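Local coordinates for protein Non-ribosomal peptide synthetase (Streptomyces halstedii, PDB 3WV4) that is a non-ribosomal peptide synthetase of the AMP-binding enzyme family (ANL clan), here its N-terminal domain, at residues A[132-135]-A[136-140]; A[146-150]-A[151-155]; A[317-321]-A[322-326]; A[275-279]-A[280-284]. One frame throughout, in Å; residues are numbered along the deposited sequence.

Interaction 1: residues A[132-135]-A[136-140]; sequences FHLR and SVIAD
Ser136 N meets Phe132 O at 3.1 Å, the first of four backbone hydrogen bonds that join residues 132-135 to 136-140, each running from an amide N to the carbonyl O four residues earlier. Val137 N meets His133 O at 3.0 Å, Ile138 N lies 2.8 Å from Leu134 O, and Ala139 N is 3.1 Å from Arg135 O. This i to i+4 pattern is the signature of an alpha-helix, here nearly all of helix 131-141, which precedes strand 145-148 of a parallel sheet. Side-chain contacts follow the same spacing. Val137 CG2 approaches the imidazole of His133 obliquely, 3.7 Å from CD2, and the same methyl lies 3.3 Å from His133 O. His133 swings CG away from its own backbone N (chi1 -170°), which projects the ring outward from the helix with its CD2 side near Val137. Leu134 and Ile138, both buried, meet more loosely, CD2 to CD1 at 4.4 Å, while Ile138 CG1 rests 3.1 Å from Leu134 O. Beyond the turn, Leu134 and Arg135 touch Val160 of helix 151-160, His133 touches Ser204, and Ser136 and Asp140 lie against Pro208. Asp140 OD2 is hydrogen-bonded to Tyr200 OH, and Asp140 O accepts from Trp402 NE1.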
loop_
_atom_site.group_PDB
_atom_site.type_symbol
_atom_site.label_atom_id
_atom_site.label_comp_id
_atom_site.label_asym_id
_atom_site.label_seq_id
_atom_site.Cartn_x
_atom_site.Cartn_y
_atom_site.Cartn_z
ATOM N N PHE A 132 11.852 -5.946 21.587
ATOM C CA PHE A 132 12.105 -4.539 21.944
ATOM C C PHE A 132 11.711 -3.590 20.779
ATOM O O PHE A 132 11.446 -2.399 20.976
ATOM C CB PHE A 132 13.550 -4.283 22.304
ATOM C CG PHE A 132 14.399 -3.948 21.125
ATOM C CD1 PHE A 132 14.820 -2.646 20.932
ATOM C CD2 PHE A 132 14.755 -4.928 20.210
ATOM C CE1 PHE A 132 15.609 -2.329 19.860
ATOM C CE2 PHE A 132 15.566 -4.627 19.149
ATOM C CZ PHE A 132 15.979 -3.327 18.960
ATOM N N HIS A 133 11.734 -4.126 19.571
ATOM C CA HIS A 133 11.371 -3.356 18.398
ATOM C C HIS A 133 9.863 -3.059 18.455
ATOM O O HIS A 133 9.420 -1.893 18.272
ATOM C CB HIS A 133 11.775 -4.139 17.152
ATOM C CG HIS A 133 11.664 -3.350 15.904
ATOM N ND1 HIS A 133 11.772 -3.919 14.664
ATOM C CD2 HIS A 133 11.427 -2.036 15.705
ATOM C CE1 HIS A 133 11.609 -2.985 13.740
ATOM N NE2 HIS A 133 11.389 -1.834 14.347
ATOM N N LEU A 134 9.092 -4.109 18.762
ATOM C CA LEU A 134 7.649 -3.986 19.032
ATOM C C LEU A 134 7.344 -2.978 20.119
ATOM O O LEU A 134 6.547 -2.072 19.911
ATOM C CB LEU A 134 7.058 -5.348 19.395
ATOM C CG LEU A 134 6.917 -6.177 18.111
ATOM C CD1 LEU A 134 6.817 -7.670 18.401
ATOM C CD2 LEU A 134 5.697 -5.711 17.328
ATOM N N ARG A 135 8.021 -3.082 21.262
ATOM C CA ARG A 135 7.736 -2.145 22.342
ATOM C C ARG A 135 7.929 -0.703 21.908
ATOM O O ARG A 135 7.132 0.144 22.273
ATOM C CB ARG A 135 8.523 -2.430 23.660
ATOM C CG ARG A 135 10.006 -2.173 23.642
ATOM C CD ARG A 135 10.570 -2.166 25.080
ATOM N NE ARG A 135 9.746 -2.986 25.976
ATOM C CZ ARG A 135 9.961 -4.273 26.250
ATOM N NH1 ARG A 135 10.995 -4.933 25.720
ATOM N NH2 ARG A 135 9.147 -4.889 27.095
ATOM N N SER A 136 9.015 -0.414 21.196
ATOM C CA SER A 136 9.339 0.955 20.754
ATOM C C SER A 136 8.277 1.493 19.780
ATOM O O SER A 136 7.774 2.602 19.929
ATOM C CB SER A 136 10.722 0.955 20.074
ATOM O OG SER A 136 10.979 2.192 19.450
ATOM N N VAL A 137 7.940 0.675 18.795
ATOM C CA VAL A 137 7.020 1.081 17.723
ATOM C C VAL A 137 5.612 1.250 18.309
ATOM O O VAL A 137 4.962 2.284 18.104
ATOM C CB VAL A 137 7.060 0.065 16.557
ATOM C CG1 VAL A 137 5.940 0.312 15.556
ATOM C CG2 VAL A 137 8.398 0.164 15.840
ATOM N N ILE A 138 5.189 0.288 19.123
ATOM C CA ILE A 138 3.875 0.352 19.732
ATOM C C ILE A 138 3.719 1.569 20.614
ATOM O O ILE A 138 2.732 2.292 20.497
ATOM C CB ILE A 138 3.563 -0.936 20.505
ATOM C CG1 ILE A 138 3.443 -2.064 19.484
ATOM C CG2 ILE A 138 2.308 -0.785 21.366
ATOM C CD1 ILE A 138 3.056 -3.399 20.053
ATOM N N ALA A 139 4.711 1.831 21.472
ATOM C CA ALA A 139 4.707 3.044 22.298
ATOM C C ALA A 139 4.785 4.296 21.428
ATOM O O ALA A 139 4.150 5.292 21.728
ATOM C CB ALA A 139 5.878 3.044 23.307
ATOM N N ASP A 140 5.563 4.291 20.368
ATOM C CA ASP A 140 5.541 5.492 19.504
ATOM C C ASP A 140 4.112 5.690 18.898
ATOM O O ASP A 140 3.591 6.804 18.873
ATOM C CB ASP A 140 6.568 5.400 18.400
ATOM C CG ASP A 140 6.686 6.706 17.614
ATOM O OD1 ASP A 140 7.256 7.628 18.198
ATOM O OD2 ASP A 140 6.193 6.801 16.444
#

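Interaction 2: residues A[146-150]-A[151-155]; sequences VIAED and ETAAD
Asp150 OD1 receives two hydrogen bonds from the first turn of the helix that follows it. Ala153 N lies 2.6 Å from Asp150 OD1, an almost straight bond (173° at the hydrogen) that meets the oxygen nearly along its C-O axis. Thr152 OG1 donates to the same Asp150 OD1 over 2.9 Å, but from well above the carboxylate plane, so the two donors reach it from distinct directions. Asp150 is therefore the N-cap of helix 151-160, its side chain standing in for the carbonyl that a preceding turn would have supplied. A chi1 of 63° swings the carboxylate forward to the first turn. Asp150 O takes up the next amide, Ala154 N, at 2.9 Å. Behind the cap, small side chains meet where the strand end passes the helix: Ala148 CB is 3.7 Å from Ala154 CB and 4.3 Å from Ala153 CB. Further out, Ala148 and Ala154 both touch Val165, and Ala148 also touches Leu157. The junction is the strand-to-helix half of the beta-alpha-beta unit formed by strand 145-148, helix 151-160 and strand 165-167. Along the helix, Asp155 OD1 makes a salt bridge with Arg158 NH1. A carboxylate at this end, receiving a backbone N-H and facing the positive end of the helix dipole, would be expected to be stabilised in its ionised form.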
loop_
_atom_site.group_PDB
_atom_site.type_symbol
_atom_site.label_atom_id
_atom_site.label_comp_id
_atom_site.label_asym_id
_atom_site.label_seq_id
_atom_site.Cartn_x
_atom_site.Cartn_y
_atom_site.Cartn_z
ATOM N N VAL A 146 -4.421 -3.569 20.366
ATOM C CA VAL A 146 -3.512 -4.252 19.500
ATOM C C VAL A 146 -4.176 -5.507 19.020
ATOM O O VAL A 146 -4.778 -6.246 19.824
ATOM C CB VAL A 146 -2.211 -4.647 20.232
ATOM C CG1 VAL A 146 -1.324 -5.509 19.343
ATOM C CG2 VAL A 146 -1.457 -3.410 20.718
ATOM N N ILE A 147 -4.056 -5.775 17.722
ATOM C CA ILE A 147 -4.619 -6.993 17.173
ATOM C C ILE A 147 -3.514 -7.897 16.680
ATOM O O ILE A 147 -2.679 -7.467 15.857
ATOM C CB ILE A 147 -5.605 -6.656 16.050
ATOM C CG1 ILE A 147 -6.785 -5.924 16.672
ATOM C CG2 ILE A 147 -6.061 -7.929 15.345
ATOM C CD1 ILE A 147 -7.610 -5.164 15.709
ATOM N N ALA A 148 -3.540 -9.151 17.130
ATOM C CA ALA A 148 -2.504 -10.148 16.838
ATOM C C ALA A 148 -3.084 -11.266 15.994
ATOM O O ALA A 148 -4.295 -11.459 15.933
ATOM C CB ALA A 148 -1.962 -10.736 18.152
ATOM N N GLU A 149 -2.197 -12.063 15.448
ATOM C CA GLU A 149 -2.525 -13.118 14.542
ATOM C C GLU A 149 -3.142 -14.374 15.213
ATOM O O GLU A 149 -3.871 -15.104 14.588
ATOM C CB GLU A 149 -1.232 -13.512 13.805
ATOM C CG GLU A 149 -1.366 -14.695 12.858
ATOM C CD GLU A 149 -0.088 -14.983 12.122
ATOM O OE1 GLU A 149 -0.175 -15.619 11.057
ATOM O OE2 GLU A 149 0.978 -14.545 12.587
ATOM N N ASP A 150 -2.740 -14.665 16.439
ATOM C CA ASP A 150 -3.159 -15.878 17.140
ATOM C C ASP A 150 -2.799 -15.686 18.582
ATOM O O ASP A 150 -2.266 -14.648 18.952
ATOM C CB ASP A 150 -2.546 -17.151 16.561
ATOM C CG ASP A 150 -1.019 -17.190 16.663
ATOM O OD1 ASP A 150 -0.423 -16.593 17.555
ATOM O OD2 ASP A 150 -0.380 -17.854 15.840
ATOM N N GLU A 151 -3.082 -16.671 19.416
ATOM C CA GLU A 151 -2.854 -16.501 20.856
ATOM C C GLU A 151 -1.384 -16.485 21.230
ATOM O O GLU A 151 -0.976 -15.762 22.134
ATOM C CB GLU A 151 -3.611 -17.569 21.677
ATOM C CG GLU A 151 -5.088 -17.249 21.827
ATOM C CD GLU A 151 -5.349 -15.908 22.514
ATOM O OE1 GLU A 151 -4.554 -15.496 23.413
ATOM O OE2 GLU A 151 -6.365 -15.277 22.178
ATOM N N THR A 152 -0.582 -17.272 20.542
ATOM C CA THR A 152 0.851 -17.280 20.824
ATOM C C THR A 152 1.388 -15.868 20.534
ATOM O O THR A 152 2.058 -15.261 21.367
ATOM C CB THR A 152 1.618 -18.420 20.091
ATOM O OG1 THR A 152 1.005 -18.706 18.831
ATOM C CG2 THR A 152 1.599 -19.699 20.925
ATOM N N ALA A 153 1.051 -15.338 19.359
ATOM C CA ALA A 153 1.490 -13.986 18.968
ATOM C C ALA A 153 0.950 -12.931 19.905
ATOM O O ALA A 153 1.623 -11.963 20.192
ATOM C CB ALA A 153 1.105 -13.681 17.517
ATOM N N ALA A 154 -0.278 -13.113 20.378
ATOM C CA ALA A 154 -0.852 -12.156 21.304
ATOM C C ALA A 154 -0.129 -12.239 22.644
ATOM O O ALA A 154 -0.020 -11.230 23.331
ATOM C CB ALA A 154 -2.355 -12.372 21.482
ATOM N N ASP A 155 0.315 -13.422 23.049
ATOM C CA ASP A 155 1.110 -13.519 24.307
ATOM C C ASP A 155 2.452 -12.812 24.150
ATOM O O ASP A 155 2.859 -12.065 25.033
ATOM C CB ASP A 155 1.318 -14.958 24.769
ATOM C CG ASP A 155 0.026 -15.582 25.291
ATOM O OD1 ASP A 155 -0.767 -14.872 25.971
ATOM O OD2 ASP A 155 -0.201 -16.773 25.004
#

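Interaction 3: residues A[317-321]-A[322-326]; sequences AALPQ and VTIDA
Gln321 and Asp325 cross obliquely one turn apart, the amide plane turned 57° from the carboxylate plane. Gln321 NE2 donates to Asp325 OD1 at 3.0 Å, reaching the oxygen from above the carboxylate plane, with a moderate bend at the hydrogen (151°). The glutamine chain folds at its second torsion (chi2 56°), which brings the amide alongside Asp325; its other end, OE1, faces Ile324 CD1 at 3.8 Å. Leu319 spreads its two methyls between two residues: the leucine side chain crosses Thr323 at about a right angle, CD1 4.0 Å from CG2, and Ile324 obliquely, CD2 4.0 Å from CG1. The ring of Pro320 slants across Thr323, its CG 3.5 Å from OG1. Pro320 is the N-cap residue of helix 321-330, and its carbonyl O accepts Ile324 N at 3.1 Å, besides a weak bond from Thr323 N. Leu319 and Thr323 also touch Ala292 of helix 289-300, so the loop end and the first turn both meet that helix. At the cap the proline ring offers no side-chain acceptor, and the bonds seen here are to its carbonyl O; the amide-carboxylate pair, in contrast, joins a neutral donor to an acid near the positive helix end, an arrangement likely to steady the acid's negative charge.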
loop_
_atom_site.group_PDB
_atom_site.type_symbol
_atom_site.label_atom_id
_atom_site.label_comp_id
_atom_site.label_asym_id
_atom_site.label_seq_id
_atom_site.Cartn_x
_atom_site.Cartn_y
_atom_site.Cartn_z
ATOM N N ALA A 317 13.233 -1.541 -5.954
ATOM C CA ALA A 317 14.645 -1.446 -6.439
ATOM C C ALA A 317 14.844 -1.832 -7.890
ATOM O O ALA A 317 14.082 -2.577 -8.436
ATOM C CB ALA A 317 15.563 -2.308 -5.578
ATOM N N ALA A 318 15.901 -1.326 -8.486
ATOM C CA ALA A 318 16.224 -1.543 -9.867
ATOM C C ALA A 318 16.094 -2.998 -10.287
ATOM O O ALA A 318 16.601 -3.922 -9.644
ATOM C CB ALA A 318 17.644 -1.041 -10.149
ATOM N N LEU A 319 15.394 -3.192 -11.384
ATOM C CA LEU A 319 15.214 -4.492 -11.968
ATOM C C LEU A 319 16.260 -4.583 -13.070
ATOM O O LEU A 319 16.302 -3.705 -13.926
ATOM C CB LEU A 319 13.798 -4.552 -12.536
ATOM C CG LEU A 319 13.169 -5.926 -12.793
ATOM C CD1 LEU A 319 13.097 -6.761 -11.519
ATOM C CD2 LEU A 319 11.777 -5.697 -13.357
ATOM N N PRO A 320 17.150 -5.586 -13.022
ATOM C CA PRO A 320 18.260 -5.675 -13.965
ATOM C C PRO A 320 17.829 -6.146 -15.325
ATOM O O PRO A 320 16.792 -6.835 -15.438
ATOM C CB PRO A 320 19.206 -6.709 -13.331
ATOM C CG PRO A 320 18.337 -7.502 -12.409
ATOM C CD PRO A 320 17.215 -6.617 -11.968
ATOM N N GLN A 321 18.604 -5.795 -16.350
ATOM C CA GLN A 321 18.151 -6.040 -17.713
ATOM C C GLN A 321 17.809 -7.504 -17.908
ATOM O O GLN A 321 16.811 -7.829 -18.540
ATOM C CB GLN A 321 19.177 -5.632 -18.747
ATOM C CG GLN A 321 18.626 -5.557 -20.169
ATOM C CD GLN A 321 17.436 -4.618 -20.254
ATOM O OE1 GLN A 321 17.412 -3.579 -19.601
ATOM N NE2 GLN A 321 16.412 -5.009 -20.993
ATOM N N VAL A 322 18.638 -8.367 -17.345
ATOM C CA VAL A 322 18.507 -9.798 -17.580
ATOM C C VAL A 322 17.198 -10.358 -17.063
ATOM O O VAL A 322 16.655 -11.260 -17.677
ATOM C CB VAL A 322 19.623 -10.619 -16.954
ATOM C CG1 VAL A 322 20.525 -11.166 -18.039
ATOM C CG2 VAL A 322 20.409 -9.794 -15.947
ATOM N N THR A 323 16.751 -9.864 -15.913
ATOM C CA THR A 323 15.481 -10.280 -15.366
ATOM C C THR A 323 14.358 -9.761 -16.261
ATOM O O THR A 323 13.428 -10.480 -16.561
ATOM C CB THR A 323 15.297 -9.777 -13.933
ATOM O OG1 THR A 323 16.361 -10.262 -13.134
ATOM C CG2 THR A 323 13.969 -10.262 -13.340
ATOM N N ILE A 324 14.496 -8.520 -16.712
ATOM C CA ILE A 324 13.502 -7.916 -17.570
ATOM C C ILE A 324 13.292 -8.778 -18.790
ATOM O O ILE A 324 12.162 -9.117 -19.126
ATOM C CB ILE A 324 13.888 -6.483 -17.988
ATOM C CG1 ILE A 324 13.971 -5.577 -16.746
ATOM C CG2 ILE A 324 12.869 -5.910 -18.969
ATOM C CD1 ILE A 324 14.726 -4.275 -17.032
ATOM N N ASP A 325 14.394 -9.162 -19.416
ATOM C CA ASP A 325 14.381 -9.925 -20.646
ATOM C C ASP A 325 13.733 -11.269 -20.399
ATOM O O ASP A 325 12.907 -11.732 -21.207
ATOM C CB ASP A 325 15.800 -10.119 -21.193
ATOM C CG ASP A 325 16.446 -8.812 -21.721
ATOM O OD1 ASP A 325 15.738 -7.794 -21.977
ATOM O OD2 ASP A 325 17.705 -8.803 -21.844
ATOM N N ALA A 326 14.069 -11.877 -19.268
ATOM C CA ALA A 326 13.590 -13.210 -18.973
ATOM C C ALA A 326 12.074 -13.197 -18.765
ATOM O O ALA A 326 11.376 -14.132 -19.136
ATOM C CB ALA A 326 14.277 -13.718 -17.749
#

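Interaction 4: residues A[275-279]-A[280-284]; sequences KSLRE and SGATM
The backbone turns out of its helix at Gly281, whose positive phi (78°) accompanies bonds back from Ala282 N to Leu277 O at 3.1 Å and from Gly281 N to Arg278 O at 3.0 Å. Ser280 also folds back on the last turn: its N donates to Ser276 O at 2.9 Å, and its OG lies 2.8 Å from Ser276 O and 2.9 Å from Leu277 O, so the single hydroxyl proton has two acceptors within reach. A chi1 of 63° turns OG toward both carbonyl oxygens. Together the positive-phi glycine and its two bonds make a Schellman motif, closing helix 273-280 before the chain enters strand 284-287. The positive phi leaves little room for a beta carbon beside the preceding carbonyl, and glycine has none. Past the turn Ala282 comes back to the helix, its CB 3.8 Å from Leu277 CD2 and 3.5 Å from Leu277 O. Phe238 of strand 236-239 touches Leu277, Ser280 and Ala282, while Arg278 forms a salt bridge through NH2 with Asp302 and donates from NE to Gly305 O.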
loop_
_atom_site.group_PDB
_atom_site.type_symbol
_atom_site.label_atom_id
_atom_site.label_comp_id
_atom_site.label_asym_id
_atom_site.label_seq_id
_atom_site.Cartn_x
_atom_site.Cartn_y
_atom_site.Cartn_z
ATOM N N LYS A 275 2.033 -22.104 -11.185
ATOM C CA LYS A 275 0.738 -22.733 -11.172
ATOM C C LYS A 275 -0.309 -21.821 -10.523
ATOM O O LYS A 275 -1.348 -21.513 -11.122
ATOM C CB LYS A 275 0.844 -24.048 -10.401
ATOM C CG LYS A 275 -0.351 -24.970 -10.533
ATOM C CD LYS A 275 -0.241 -26.094 -9.517
ATOM C CE LYS A 275 -1.205 -27.203 -9.840
ATOM N NZ LYS A 275 -1.113 -28.306 -8.839
ATOM N N SER A 276 -0.029 -21.367 -9.312
ATOM C CA SER A 276 -0.918 -20.419 -8.646
ATOM C C SER A 276 -1.302 -19.255 -9.577
ATOM O O SER A 276 -2.461 -18.861 -9.646
ATOM C CB SER A 276 -0.263 -19.884 -7.374
ATOM O OG SER A 276 0.627 -20.851 -6.841
ATOM N N LEU A 277 -0.323 -18.694 -10.274
ATOM C CA LEU A 277 -0.598 -17.574 -11.136
ATOM C C LEU A 277 -1.569 -17.933 -12.216
ATOM O O LEU A 277 -2.545 -17.220 -12.426
ATOM C CB LEU A 277 0.681 -17.043 -11.771
ATOM C CG LEU A 277 1.565 -16.367 -10.711
ATOM C CD1 LEU A 277 2.998 -16.172 -11.215
ATOM C CD2 LEU A 277 0.973 -15.003 -10.417
ATOM N N ARG A 278 -1.273 -19.021 -12.907
ATOM C CA ARG A 278 -2.090 -19.488 -14.025
ATOM C C ARG A 278 -3.491 -19.847 -13.569
ATOM O O ARG A 278 -4.496 -19.418 -14.161
ATOM C CB ARG A 278 -1.414 -20.674 -14.747
ATOM C CG ARG A 278 -2.283 -21.356 -15.833
ATOM C CD ARG A 278 -1.725 -22.704 -16.308
ATOM N NE ARG A 278 -0.268 -22.710 -16.161
ATOM C CZ ARG A 278 0.434 -23.545 -15.395
ATOM N NH1 ARG A 278 -0.145 -24.531 -14.709
ATOM N NH2 ARG A 278 1.749 -23.398 -15.351
ATOM N N GLU A 279 -3.566 -20.647 -12.519
ATOM C CA GLU A 279 -4.844 -21.107 -12.020
ATOM C C GLU A 279 -5.694 -19.993 -11.420
ATOM O O GLU A 279 -6.896 -20.126 -11.365
ATOM C CB GLU A 279 -4.639 -22.261 -11.018
ATOM C CG GLU A 279 -4.115 -23.511 -11.728
ATOM C CD GLU A 279 -4.058 -24.752 -10.837
ATOM O OE1 GLU A 279 -4.449 -24.643 -9.652
ATOM O OE2 GLU A 279 -3.630 -25.831 -11.340
ATOM N N SER A 280 -5.081 -18.904 -10.945
ATOM C CA SER A 280 -5.866 -17.765 -10.417
ATOM C C SER A 280 -6.314 -16.884 -11.578
ATOM O O SER A 280 -7.145 -16.034 -11.434
ATOM C CB SER A 280 -5.022 -16.999 -9.400
ATOM O OG SER A 280 -3.870 -16.434 -10.017
ATOM N N GLY A 281 -5.766 -17.070 -12.760
ATOM C CA GLY A 281 -6.167 -16.189 -13.848
ATOM C C GLY A 281 -5.442 -14.834 -13.669
ATOM O O GLY A 281 -5.840 -13.849 -14.268
ATOM N N ALA A 282 -4.392 -14.795 -12.859
ATOM C CA ALA A 282 -3.704 -13.516 -12.514
ATOM C C ALA A 282 -3.414 -12.679 -13.770
ATOM O O ALA A 282 -2.826 -13.178 -14.691
ATOM C CB ALA A 282 -2.394 -13.801 -11.805
ATOM N N THR A 283 -3.752 -11.397 -13.738
ATOM C CA THR A 283 -3.395 -10.485 -14.785
ATOM C C THR A 283 -2.350 -9.461 -14.402
ATOM O O THR A 283 -1.593 -9.028 -15.271
ATOM C CB THR A 283 -4.629 -9.755 -15.320
ATOM O OG1 THR A 283 -5.234 -9.017 -14.254
ATOM C CG2 THR A 283 -5.667 -10.796 -15.866
ATOM N N MET A 284 -2.324 -9.034 -13.148
ATOM C CA MET A 284 -1.375 -8.013 -12.694
ATOM C C MET A 284 -0.618 -8.557 -11.511
ATOM O O MET A 284 -1.212 -9.199 -10.674
ATOM C CB MET A 284 -2.104 -6.772 -12.232
ATOM C CG MET A 284 -3.183 -6.252 -13.173
ATOM S SD MET A 284 -2.512 -5.297 -14.524
ATOM C CE MET A 284 -2.134 -3.736 -13.768
#

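From the N terminus, interaction 1 lies within helix 131-141 and interaction 2 follows at the passage from strand 145-148 into helix 151-160, their centres about 15 Å apart. The two do not touch, but helix 131-141 packs on helix 151-160, which interaction 2 begins. Interaction 4 closes helix 273-280 ahead of strand 284-287, and interaction 3 opens helix 321-330 after strand 311-314, the parallel neighbour of 284-287; their centres are about 21 Å apart. All four are local and run in series, none nesting or crossing: one continues a helix, two start helices and one ends a helix.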